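Local coordinates for inosine-uridine preferring nucleoside hydrolase family protein (Bacillus anthracis, PDB 2C40), which is an alpha/beta protein of the nucleosidase clan that holds a calcium ion and alpha-D-ribofuranose together in one pocket, at residues A[41-46]-A[79-84]; A[111-114]-A[119-122]; A[179-184]-A[267-272]. All blocks are in the same frame, centred on the assembly; numbering follows the deposited sequence.

The three contacts lie in separate regions of one alpha/beta domain and do not touch one another. Interactions 1 and 2 have centres about 26 Å apart, and those of interactions 1 and 3 are about 28 Å apart. Interactions 2 and 3, both against the central sheet, come within about 7 Å at their nearest atoms. Interactions 1 and 3 flank the pocket: the side chain of Ala81 is about 10 Å from the alpha-D-ribofuranose, that of Ala44 about 10 Å from the calcium ion, and that of Val181 about 11 Å from the sugar. Interaction 2 involves the start of strand 120-124, which is followed directly by Thr125, a residue of both the metal site and the sugar pocket.

Interaction 1 (A[41-46]-A[79-84])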
loop_
_atom_site.group_PDB
_atom_site.type_symbol
_atom_site.label_atom_id
_atom_site.label_comp_id
_atom_site.label_asym_id
_atom_site.label_seq_id
_atom_site.Cartn_x
_atom_site.Cartn_y
_atom_site.Cartn_z
ATOM N N LEU A 41 -7.875 -11.833 9.082
ATOM C CA LEU A 41 -9.300 -11.685 9.391
ATOM C C LEU A 41 -9.690 -10.322 9.967
ATOM O O LEU A 41 -10.719 -9.750 9.607
ATOM C CB LEU A 41 -9.734 -12.783 10.361
ATOM C CG LEU A 41 -11.237 -12.911 10.657
ATOM C CD1 LEU A 41 -12.087 -13.249 9.406
ATOM C CD2 LEU A 41 -11.357 -13.971 11.761
ATOM N N GLU A 42 -8.902 -9.827 10.902
ATOM C CA GLU A 42 -9.259 -8.577 11.584
ATOM C C GLU A 42 -9.371 -7.340 10.692
ATOM O O GLU A 42 -10.418 -6.718 10.669
ATOM C CB GLU A 42 -8.356 -8.333 12.782
ATOM C CG GLU A 42 -8.615 -9.381 13.886
ATOM C CD GLU A 42 -10.105 -9.398 14.367
ATOM O OE1 GLU A 42 -10.549 -8.367 14.930
ATOM O OE2 GLU A 42 -10.836 -10.424 14.152
ATOM N N PRO A 43 -8.311 -6.985 9.920
ATOM C CA PRO A 43 -8.480 -5.839 9.000
ATOM C C PRO A 43 -9.550 -6.003 7.933
ATOM O O PRO A 43 -10.119 -5.012 7.501
ATOM C CB PRO A 43 -7.080 -5.696 8.357
ATOM C CG PRO A 43 -6.522 -7.040 8.437
ATOM C CD PRO A 43 -6.944 -7.509 9.827
ATOM N N ALA A 44 -9.799 -7.225 7.469
ATOM C CA ALA A 44 -10.809 -7.483 6.456
ATOM C C ALA A 44 -12.249 -7.319 7.024
ATOM O O ALA A 44 -13.176 -6.798 6.334
ATOM C CB ALA A 44 -10.621 -8.910 5.900
ATOM N N MET A 45 -12.438 -7.828 8.245
ATOM C CA MET A 45 -13.689 -7.627 8.970
ATOM C C MET A 45 -13.927 -6.164 9.152
ATOM O O MET A 45 -14.974 -5.685 8.755
ATOM C CB MET A 45 -13.635 -8.285 10.346
ATOM C CG MET A 45 -13.832 -9.723 10.284
ATOM S SD MET A 45 -15.514 -10.150 9.753
ATOM C CE MET A 45 -15.023 -11.726 9.283
ATOM N N SER A 46 -12.944 -5.440 9.731
ATOM C CA SER A 46 -13.140 -3.992 9.972
ATOM C C SER A 46 -13.419 -3.277 8.676
ATOM O O SER A 46 -14.351 -2.502 8.613
ATOM C CB SER A 46 -11.940 -3.268 10.573
ATOM O OG SER A 46 -11.349 -3.990 11.601
ATOM N N MET A 79 -1.640 -8.949 3.434
ATOM C CA MET A 79 -1.537 -7.700 4.183
ATOM C C MET A 79 -2.474 -6.595 3.683
ATOM O O MET A 79 -2.726 -5.634 4.396
ATOM C CB MET A 79 -0.091 -7.161 4.101
ATOM C CG MET A 79 0.966 -7.962 4.846
ATOM S SD MET A 79 0.699 -8.173 6.622
ATOM C CE MET A 79 1.321 -6.648 7.344
ATOM N N HIS A 80 -2.966 -6.715 2.456
ATOM C CA HIS A 80 -3.582 -5.595 1.732
ATOM C C HIS A 80 -4.785 -4.960 2.439
ATOM O O HIS A 80 -4.992 -3.711 2.355
ATOM C CB HIS A 80 -3.952 -6.033 0.318
ATOM C CG HIS A 80 -2.770 -6.213 -0.581
ATOM N ND1 HIS A 80 -2.875 -6.703 -1.861
ATOM C CD2 HIS A 80 -1.447 -6.007 -0.363
ATOM C CE1 HIS A 80 -1.676 -6.737 -2.419
ATOM N NE2 HIS A 80 -0.790 -6.314 -1.532
ATOM N N ALA A 81 -5.531 -5.800 3.169
ATOM C CA ALA A 81 -6.656 -5.354 4.001
ATOM C C ALA A 81 -6.259 -4.368 5.067
ATOM O O ALA A 81 -7.047 -3.479 5.354
ATOM C CB ALA A 81 -7.362 -6.571 4.646
ATOM N N PHE A 82 -5.060 -4.526 5.665
ATOM C CA PHE A 82 -4.541 -3.576 6.653
ATOM C C PHE A 82 -4.531 -2.180 6.098
ATOM O O PHE A 82 -4.928 -1.233 6.754
ATOM C CB PHE A 82 -3.147 -3.956 7.155
ATOM C CG PHE A 82 -3.139 -5.157 8.080
ATOM C CD1 PHE A 82 -2.737 -6.414 7.628
ATOM C CD2 PHE A 82 -3.583 -5.033 9.400
ATOM C CE1 PHE A 82 -2.739 -7.518 8.472
ATOM C CE2 PHE A 82 -3.581 -6.134 10.271
ATOM C CZ PHE A 82 -3.163 -7.379 9.805
ATOM N N TYR A 83 -4.162 -2.068 4.832
ATOM C CA TYR A 83 -4.042 -0.803 4.177
ATOM C C TYR A 83 -5.385 -0.242 3.863
ATOM O O TYR A 83 -5.619 0.919 4.162
ATOM C CB TYR A 83 -3.138 -0.898 2.934
ATOM C CG TYR A 83 -1.885 -1.745 3.177
ATOM C CD1 TYR A 83 -1.401 -2.620 2.195
ATOM C CD2 TYR A 83 -1.238 -1.734 4.414
ATOM C CE1 TYR A 83 -0.271 -3.408 2.432
ATOM C CE2 TYR A 83 -0.112 -2.535 4.668
ATOM C CZ TYR A 83 0.356 -3.362 3.675
ATOM O OH TYR A 83 1.469 -4.124 3.911
ATOM N N VAL A 84 -6.291 -1.038 3.303
ATOM C CA VAL A 84 -7.614 -0.519 2.988
ATOM C C VAL A 84 -8.337 -0.048 4.268
ATOM O O VAL A 84 -8.909 1.043 4.276
ATOM C CB VAL A 84 -8.483 -1.532 2.217
ATOM C CG1 VAL A 84 -9.882 -0.974 2.006
ATOM C CG2 VAL A 84 -7.824 -1.866 0.882
#
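The ring of Pro43 lies over one face of the Phe82 ring, so that helices 41-55 and 80-85 meet through an aliphatic ring and an aromatic one. CG of Pro43, at the tip of the endo pucker, sits 3.5 Å from the Phe82 ring centroid and only 8° off the ring normal, a nearly centred CH-pi contact. Although Phe82 leaves its helix pointing away from Pro43, its CG lies anti to the carbonyl carbon (chi1 -73°), and this turn brings the ring back over the proline. Phe82 also meets Pro232 of the second subunit. Beside this CH-pi contact, Pro43 CB packs on the backbone, 3.6 Å from Phe82 N, and meets Ala81 CB at 3.8 Å. The small Ala81 CB also reaches Ala44, 4.2 Å from Ala44 CB, and such slight side chains suit helix axes 7.9 Å apart that cross at 37°. Within helix 41-55, Glu42 O accepts hydrogen bonds from both N and OG of Ser46, the hydroxyl tilted above the carbonyl plane. Around the contact, Ala44 and Met45 rest on Val34 of strand 27-34, and Val84 packs on Val12 and Leu15 of helix 12-21.

Interaction 2 (A[111-114]-A[119-122]); sequences ETLL and KTTL
Leu113, near the end of helix 105-115, packs onto Thr120 and Leu122 of strand 120-124, an apolar helix-on-sheet contact made just where the chain turns from the helix into a central strand. The link between the two segments is only four residues long, so the helix end stays close to the strand it has just led into; the nearest CA atoms, those of Leu113 and Thr120, are 6.7 Å apart. One branch of one leucine does the touching. Leu113 CG stands anti to its carbonyl carbon (chi1 -86°), which swings the isobutyl group off the helix and brings the CD2 methyl over the strand. There CD2 lies 4.1 Å from Leu122 CD2, methyl against methyl, while Thr120 turns its side chain toward the helix and approaches the same leucine branch. The Thr120 methyl is modelled too close to it for its exact placement to be trusted. Thr121, between these two strand residues, points the other way, away from the helix. Ile145 of strand 145-151 touches both Leu113 and Leu122, and Tyr5 of strand 2-8 packs against Thr120 and Leu122, so neighbouring strands on both sides share in the buried layer. Near the helix end, Leu113 O accepts a hydrogen bond from Lys144 NZ. Backbone bonds hold strand 120-124 between the parallel strands 2-8 and 145-151, Thr121 bonding to the former and Thr120 and Leu122 to the latter. A helix laid on a parallel sheet and followed by a strand in its interior is characteristic of the open, doubly wound alpha/beta fold, in which binding residues gather at the C-terminal strand ends, as Thr125 does here beside the calcium ion.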
loop_
_atom_site.group_PDB
_atom_site.type_symbol
_atom_site.label_atom_id
_atom_site.label_comp_id
_atom_site.label_asym_id
_atom_site.label_seq_id
_atom_site.Cartn_x
_atom_site.Cartn_y
_atom_site.Cartn_z
ATOM N N GLU A 111 -28.190 -20.046 8.142
ATOM C CA GLU A 111 -29.328 -19.396 8.813
ATOM C C GLU A 111 -29.902 -18.280 7.926
ATOM O O GLU A 111 -31.113 -18.129 7.856
ATOM C CB GLU A 111 -28.937 -18.832 10.180
ATOM C CG GLU A 111 -28.876 -19.853 11.307
ATOM N N THR A 112 -29.034 -17.527 7.247
ATOM C CA THR A 112 -29.485 -16.505 6.310
ATOM C C THR A 112 -30.275 -17.149 5.171
ATOM O O THR A 112 -31.373 -16.739 4.860
ATOM C CB THR A 112 -28.321 -15.720 5.652
ATOM O OG1 THR A 112 -27.454 -15.224 6.655
ATOM C CG2 THR A 112 -28.857 -14.562 4.821
ATOM N N LEU A 113 -29.700 -18.170 4.559
ATOM C CA LEU A 113 -30.319 -18.781 3.399
ATOM C C LEU A 113 -31.672 -19.331 3.774
ATOM O O LEU A 113 -32.653 -19.099 3.072
ATOM C CB LEU A 113 -29.456 -19.891 2.803
ATOM C CG LEU A 113 -28.339 -19.619 1.782
ATOM C CD1 LEU A 113 -28.055 -20.879 1.001
ATOM C CD2 LEU A 113 -28.658 -18.548 0.828
ATOM N N LEU A 114 -31.736 -20.045 4.891
ATOM C CA LEU A 114 -33.005 -20.630 5.311
ATOM C C LEU A 114 -34.005 -19.600 5.840
ATOM O O LEU A 114 -35.186 -19.808 5.728
ATOM C CB LEU A 114 -32.804 -21.777 6.323
ATOM C CG LEU A 114 -31.969 -23.024 5.952
ATOM C CD1 LEU A 114 -31.965 -24.000 7.134
ATOM C CD2 LEU A 114 -32.510 -23.682 4.692
ATOM N N LYS A 119 -35.158 -17.869 -2.972
ATOM C CA LYS A 119 -33.807 -18.379 -3.197
ATOM C C LYS A 119 -32.788 -17.208 -3.244
ATOM O O LYS A 119 -33.131 -16.083 -3.670
ATOM C CB LYS A 119 -33.773 -19.168 -4.509
ATOM C CG LYS A 119 -34.361 -20.578 -4.444
ATOM C CD LYS A 119 -34.082 -21.350 -5.749
ATOM C CE LYS A 119 -34.675 -22.777 -5.785
ATOM N NZ LYS A 119 -35.027 -23.107 -7.196
ATOM N N THR A 120 -31.554 -17.453 -2.808
ATOM C CA THR A 120 -30.513 -16.421 -2.878
ATOM C C THR A 120 -29.351 -16.841 -3.772
ATOM O O THR A 120 -29.026 -18.009 -3.838
ATOM C CB THR A 120 -30.062 -15.806 -1.498
ATOM O OG1 THR A 120 -28.626 -15.776 -1.361
ATOM C CG2 THR A 120 -30.691 -16.462 -0.338
ATOM N N THR A 121 -28.788 -15.867 -4.488
ATOM C CA THR A 121 -27.567 -16.071 -5.248
ATOM C C THR A 121 -26.334 -15.972 -4.339
ATOM O O THR A 121 -26.158 -14.983 -3.634
ATOM C CB THR A 121 -27.429 -15.049 -6.384
ATOM O OG1 THR A 121 -28.527 -15.189 -7.263
ATOM C CG2 THR A 121 -26.131 -15.273 -7.220
ATOM N N LEU A 122 -25.468 -16.990 -4.392
ATOM C CA LEU A 122 -24.205 -17.011 -3.652
ATOM C C LEU A 122 -23.085 -16.491 -4.518
ATOM O O LEU A 122 -22.924 -16.909 -5.668
ATOM C CB LEU A 122 -23.842 -18.430 -3.241
ATOM C CG LEU A 122 -24.817 -19.192 -2.385
ATOM C CD1 LEU A 122 -24.189 -20.567 -2.131
ATOM C CD2 LEU A 122 -25.078 -18.458 -1.088
#

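Interaction 3 (A[179-184]-A[267-272]); sequences EAVARV and SIVHTY
Glu179 crosses Thr271 obliquely, its CG 3.8 Å from Thr271 OG1; beyond CG the extended chain carries the carboxylate away from the threonine, and the side chain also meets Lys70. Ala180 packs on Thr129 and Ala132 of helix 129-137. Val181 then makes the main contact. With CG1 anti to the backbone N (chi1 -178°), that methyl meets both methyls of Val269, 3.2 Å from Val269 CG2 and 3.6 Å from Val269 CG1. The two side chains cross at about a right angle, and the first of these spacings is shorter than usual for carbons, its exact value doubtful. Helix 178-186 here rests against the end of strand 261-269, in the part of the mixed sheet where antiparallel strands extend the parallel core of this alpha/beta fold; Val181 also touches Trp150 of strand 145-151. Ala182 also faces the strand, its backbone N 3.9 Å from Val269 CG2, so this one methyl packs on two successive helix residues. Arg183 N bonds back to Glu179 O (3.0 Å) in regular helical fashion, and its side chain reaches Tyr136. The buried Val184 touches Leu131 of helix 129-137 and Leu148 of strand 145-151.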
loop_
_atom_site.group_PDB
_atom_site.type_symbol
_atom_site.label_atom_id
_atom_site.label_comp_id
_atom_site.label_asym_id
_atom_site.label_seq_id
_atom_site.Cartn_x
_atom_site.Cartn_y
_atom_site.Cartn_z
ATOM N N GLU A 179 -10.516 -29.641 -1.564
ATOM C CA GLU A 179 -11.567 -30.514 -1.059
ATOM C C GLU A 179 -12.909 -29.779 -1.032
ATOM O O GLU A 179 -13.943 -30.351 -1.354
ATOM C CB GLU A 179 -11.168 -31.039 0.311
ATOM C CG GLU A 179 -9.950 -31.958 0.156
ATOM C CD GLU A 179 -9.249 -32.339 1.456
ATOM O OE1 GLU A 179 -8.871 -31.445 2.276
ATOM O OE2 GLU A 179 -9.014 -33.558 1.633
ATOM N N ALA A 180 -12.878 -28.505 -0.664
ATOM C CA ALA A 180 -14.060 -27.717 -0.657
ATOM C C ALA A 180 -14.651 -27.589 -2.050
ATOM O O ALA A 180 -15.872 -27.531 -2.197
ATOM C CB ALA A 180 -13.773 -26.365 -0.115
ATOM N N VAL A 181 -13.783 -27.481 -3.062
ATOM C CA VAL A 181 -14.217 -27.299 -4.443
ATOM C C VAL A 181 -14.922 -28.572 -4.869
ATOM O O VAL A 181 -16.040 -28.519 -5.434
ATOM C CB VAL A 181 -13.065 -26.969 -5.419
ATOM C CG1 VAL A 181 -13.621 -26.756 -6.809
ATOM C CG2 VAL A 181 -12.313 -25.727 -4.985
ATOM N N ALA A 182 -14.296 -29.707 -4.556
ATOM C CA ALA A 182 -14.881 -31.020 -4.817
ATOM C C ALA A 182 -16.281 -31.184 -4.217
ATOM O O ALA A 182 -17.206 -31.587 -4.921
ATOM C CB ALA A 182 -13.953 -32.101 -4.342
ATOM N N ARG A 183 -16.428 -30.865 -2.939
ATOM C CA ARG A 183 -17.733 -30.868 -2.242
ATOM C C ARG A 183 -18.809 -29.979 -2.897
ATOM O O ARG A 183 -19.997 -30.358 -3.029
ATOM C CB ARG A 183 -17.543 -30.260 -0.901
ATOM C CG ARG A 183 -17.432 -31.191 0.153
ATOM C CD ARG A 183 -18.750 -31.283 0.938
ATOM N NE ARG A 183 -18.762 -32.606 1.547
ATOM C CZ ARG A 183 -17.870 -33.025 2.434
ATOM N NH1 ARG A 183 -16.926 -32.207 2.877
ATOM N NH2 ARG A 183 -17.945 -34.262 2.908
ATOM N N VAL A 184 -18.401 -28.762 -3.250
ATOM C CA VAL A 184 -19.327 -27.837 -3.926
ATOM C C VAL A 184 -19.676 -28.447 -5.281
ATOM O O VAL A 184 -20.863 -28.521 -5.678
ATOM C CB VAL A 184 -18.741 -26.439 -4.068
ATOM C CG1 VAL A 184 -19.606 -25.582 -4.976
ATOM C CG2 VAL A 184 -18.567 -25.790 -2.689
ATOM N N SER A 267 -16.793 -30.600 -16.028
ATOM C CA SER A 267 -15.582 -30.293 -15.288
ATOM C C SER A 267 -15.424 -31.170 -14.056
ATOM O O SER A 267 -16.408 -31.590 -13.468
ATOM C CB SER A 267 -15.617 -28.800 -14.881
ATOM O OG SER A 267 -14.320 -28.351 -14.545
ATOM N N ILE A 268 -14.177 -31.484 -13.724
ATOM C CA ILE A 268 -13.774 -32.045 -12.425
ATOM C C ILE A 268 -12.689 -31.140 -11.717
ATOM O O ILE A 268 -12.012 -30.351 -12.349
ATOM C CB ILE A 268 -13.203 -33.450 -12.610
ATOM C CG1 ILE A 268 -11.855 -33.412 -13.359
ATOM C CG2 ILE A 268 -14.236 -34.364 -13.329
ATOM C CD1 ILE A 268 -11.245 -34.778 -13.564
ATOM N N VAL A 269 -12.537 -31.287 -10.406
ATOM C CA VAL A 269 -11.424 -30.688 -9.693
ATOM C C VAL A 269 -10.570 -31.828 -9.143
ATOM O O VAL A 269 -11.126 -32.821 -8.638
ATOM C CB VAL A 269 -11.793 -29.919 -8.409
ATOM C CG1 VAL A 269 -10.860 -28.649 -8.218
ATOM C CG2 VAL A 269 -13.246 -29.580 -8.308
ATOM N N HIS A 270 -9.243 -31.656 -9.229
ATOM C CA HIS A 270 -8.283 -32.538 -8.569
ATOM C C HIS A 270 -8.192 -32.118 -7.144
ATOM O O HIS A 270 -8.146 -30.936 -6.844
ATOM C CB HIS A 270 -6.890 -32.471 -9.186
ATOM C CG HIS A 270 -6.811 -33.039 -10.570
ATOM N ND1 HIS A 270 -5.625 -33.157 -11.263
ATOM C CD2 HIS A 270 -7.771 -33.520 -11.393
ATOM C CE1 HIS A 270 -5.863 -33.686 -12.454
ATOM N NE2 HIS A 270 -7.158 -33.893 -12.565
ATOM N N THR A 271 -8.133 -33.117 -6.269
ATOM C CA THR A 271 -8.275 -32.931 -4.825
ATOM C C THR A 271 -6.956 -33.155 -4.067
ATOM O O THR A 271 -6.810 -32.661 -2.943
ATOM C CB THR A 271 -9.443 -33.860 -4.256
ATOM O OG1 THR A 271 -9.253 -34.115 -2.866
ATOM C CG2 THR A 271 -9.450 -35.220 -4.903
ATOM N N TYR A 272 -5.993 -33.855 -4.680
ATOM C CA TYR A 272 -4.799 -34.339 -3.983
ATOM C C TYR A 272 -3.577 -34.416 -4.897
ATOM O O TYR A 272 -3.708 -34.433 -6.128
ATOM C CB TYR A 272 -5.091 -35.723 -3.374
#